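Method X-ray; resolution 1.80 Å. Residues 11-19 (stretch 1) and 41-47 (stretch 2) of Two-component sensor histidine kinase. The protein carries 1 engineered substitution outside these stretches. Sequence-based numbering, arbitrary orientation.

Stretch 1 11-19: VSLNQESVL
Stretch 2, residues 41-47: AEVRALL

Residues 12-19 and 41-47 are both helical, with phi/psi values clustering near -65/-40; Ser12, at -94/-39, and Leu47, at -83/-27, depart most. The N-to-C directions of the two helices differ by 176°, so they run antiparallel, and their axes approach to 10.2 Å. Register is fixed by two CA-CA pairs: Asn14 CA to Leu46 CA at 6.7 Å and Val18 CA to Glu42 CA at 6.5 Å. Going from the first pair to the second, stretch 1 advances four residues and stretch 2 goes back four, about one helical turn, as expected of an antiparallel pair. Within stretch 1, Gln15 N donates to Val11 O at 2.9 Å and Val18 N to Asn14 O at 3.1 Å, while Ser17 N to Leu13 O is weak at 3.4 Å. In the second, Leu46 N reaches Glu42 O at 3.1 Å and Leu47 N reaches Val43 O at 3.0 Å.

No hydrogen bond joins the stretches; contact rests on shape and apolar packing, burying 263 Å² in total. Leu46 (chi1 177°, t; chi2 67°, p) contributes the largest area, 94 Å². Leu46 CD1 lies 3.3 Å from Asn14 CB, a tight approach, and 3.8 Å from both Val11 O and Gln15 N, so this methyl sits against the backbone of Val11 and Gln15 and the CB of Asn14. Leu46 CD2 lies 4.2 Å from Gln15 CB and 4.1 Å from Val18 CG2.

Val18 (chi1 170°, t), buried and with CA-to-CB directed toward the other helix, lies one turn further along, with 78 Å² covered by stretch 2. Val18 CG1 meets Val43 CG2 at 4.2 Å, with Val43 also t at 174°, and Val18 CG2 stands 4.1 Å from Glu42 O, a van der Waals contact with backbone. Glu42 (m, t; chi3 -4°) also points its CA-to-CB bond toward stretch 1, but its OE1 is hydrogen-bonded elsewhere in the structure.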

# COMPACT_ATOMS: atom_id res chain seq x y z
N VAL C 11 -7.95 18.44 -17.85
CA VAL C 11 -7.50 18.45 -16.46
C VAL C 11 -6.20 19.25 -16.37
O VAL C 11 -5.94 19.90 -15.36
CB VAL C 11 -7.29 17.02 -15.91
CG1 VAL C 11 -6.19 16.30 -16.70
CG2 VAL C 11 -6.92 17.07 -14.43
N SER C 12 -5.38 19.17 -17.42
CA SER C 12 -4.12 19.92 -17.49
C SER C 12 -4.31 21.25 -18.22
O SER C 12 -3.70 22.25 -17.85
CB SER C 12 -3.04 19.07 -18.16
OG SER C 12 -2.68 17.97 -17.34
N LEU C 13 -5.11 21.25 -19.29
CA LEU C 13 -5.47 22.51 -19.95
C LEU C 13 -6.39 23.28 -18.99
O LEU C 13 -6.38 24.52 -18.91
CB LEU C 13 -6.17 22.26 -21.30
CG LEU C 13 -5.84 23.19 -22.49
CD1 LEU C 13 -4.34 23.21 -22.82
CD2 LEU C 13 -6.67 22.83 -23.73
N ASN C 14 -7.17 22.52 -18.23
CA ASN C 14 -7.99 23.11 -17.20
C ASN C 14 -7.21 23.56 -15.97
O ASN C 14 -7.49 24.64 -15.48
CB ASN C 14 -9.11 22.16 -16.80
CG ASN C 14 -10.30 22.26 -17.72
OD1 ASN C 14 -10.58 21.36 -18.51
ND2 ASN C 14 -11.02 23.38 -17.62
N GLN C 15 -6.24 22.78 -15.47
CA GLN C 15 -5.53 23.25 -14.26
C GLN C 15 -4.80 24.57 -14.58
O GLN C 15 -4.73 25.46 -13.75
CB GLN C 15 -4.52 22.25 -13.69
CG GLN C 15 -3.25 22.06 -14.50
CD GLN C 15 -2.31 20.97 -13.96
OE1 GLN C 15 -1.10 21.08 -14.06
NE2 GLN C 15 -2.87 19.92 -13.42
N GLU C 16 -4.27 24.68 -15.79
CA GLU C 16 -3.53 25.87 -16.20
C GLU C 16 -4.47 27.09 -16.18
O GLU C 16 -4.10 28.19 -15.76
CB GLU C 16 -2.91 25.67 -17.58
CG GLU C 16 -1.73 24.70 -17.56
CD GLU C 16 -0.61 25.14 -16.62
OE1 GLU C 16 -0.24 26.34 -16.63
OE2 GLU C 16 -0.11 24.29 -15.85
N SER C 17 -5.70 26.88 -16.61
CA SER C 17 -6.65 27.97 -16.66
C SER C 17 -7.07 28.39 -15.24
O SER C 17 -7.26 29.57 -14.98
CB SER C 17 -7.88 27.56 -17.47
OG SER C 17 -8.91 28.51 -17.33
N VAL C 18 -7.18 27.45 -14.32
CA VAL C 18 -7.45 27.79 -12.92
C VAL C 18 -6.35 28.66 -12.33
O VAL C 18 -6.61 29.62 -11.61
CB VAL C 18 -7.61 26.52 -12.05
CG1 VAL C 18 -7.64 26.87 -10.58
CG2 VAL C 18 -8.88 25.78 -12.44
N LEU C 19 -5.10 28.33 -12.63
CA LEU C 19 -3.98 29.10 -12.11
C LEU C 19 -4.00 30.51 -12.68
O LEU C 19 -3.73 31.47 -11.95
CB LEU C 19 -2.66 28.44 -12.49
CG LEU C 19 -2.30 27.10 -11.83
CD1 LEU C 19 -0.80 26.99 -11.81
CD2 LEU C 19 -2.87 26.87 -10.47
N ALA C 41 -14.74 27.72 -6.24
CA ALA C 41 -15.72 27.25 -7.23
C ALA C 41 -15.06 26.72 -8.50
O ALA C 41 -15.52 25.75 -9.10
CB ALA C 41 -16.71 28.35 -7.59
N GLU C 42 -14.00 27.38 -8.93
CA GLU C 42 -13.28 26.96 -10.12
C GLU C 42 -12.53 25.66 -9.81
O GLU C 42 -12.46 24.77 -10.62
CB GLU C 42 -12.38 28.12 -10.56
CG GLU C 42 -13.29 29.25 -11.05
CD GLU C 42 -12.58 30.54 -11.39
OE1 GLU C 42 -11.35 30.62 -11.18
OE2 GLU C 42 -13.25 31.47 -11.90
N VAL C 43 -12.04 25.53 -8.60
CA VAL C 43 -11.36 24.28 -8.24
C VAL C 43 -12.33 23.10 -8.22
O VAL C 43 -12.02 22.00 -8.69
CB VAL C 43 -10.62 24.40 -6.90
CG1 VAL C 43 -10.04 23.05 -6.46
CG2 VAL C 43 -9.49 25.40 -7.06
N ARG C 44 -13.54 23.32 -7.71
CA ARG C 44 -14.50 22.22 -7.63
C ARG C 44 -14.85 21.76 -9.02
O ARG C 44 -14.95 20.57 -9.29
CB ARG C 44 -15.77 22.65 -6.88
CG ARG C 44 -16.61 21.46 -6.40
CD ARG C 44 -18.11 21.69 -6.59
NE ARG C 44 -18.42 21.89 -8.00
CZ ARG C 44 -18.56 20.93 -8.91
NH1 ARG C 44 -18.40 19.64 -8.61
NH2 ARG C 44 -18.86 21.28 -10.16
N ALA C 45 -15.03 22.73 -9.92
CA ALA C 45 -15.37 22.40 -11.28
C ALA C 45 -14.26 21.58 -11.92
O ALA C 45 -14.52 20.65 -12.68
CB ALA C 45 -15.63 23.66 -12.07
N LEU C 46 -13.01 21.91 -11.61
CA LEU C 46 -11.87 21.17 -12.14
C LEU C 46 -11.83 19.73 -11.65
O LEU C 46 -11.64 18.82 -12.42
CB LEU C 46 -10.56 21.87 -11.78
CG LEU C 46 -9.28 21.16 -12.22
CD1 LEU C 46 -9.15 21.15 -13.71
CD2 LEU C 46 -8.10 21.88 -11.60
N LEU C 47 -12.00 19.54 -10.35
CA LEU C 47 -11.87 18.22 -9.75
C LEU C 47 -13.14 17.40 -9.88
O LEU C 47 -13.09 16.17 -9.90
CB LEU C 47 -11.49 18.35 -8.28
CG LEU C 47 -10.24 19.12 -7.94
CD1 LEU C 47 -10.17 19.26 -6.46
CD2 LEU C 47 -9.02 18.39 -8.46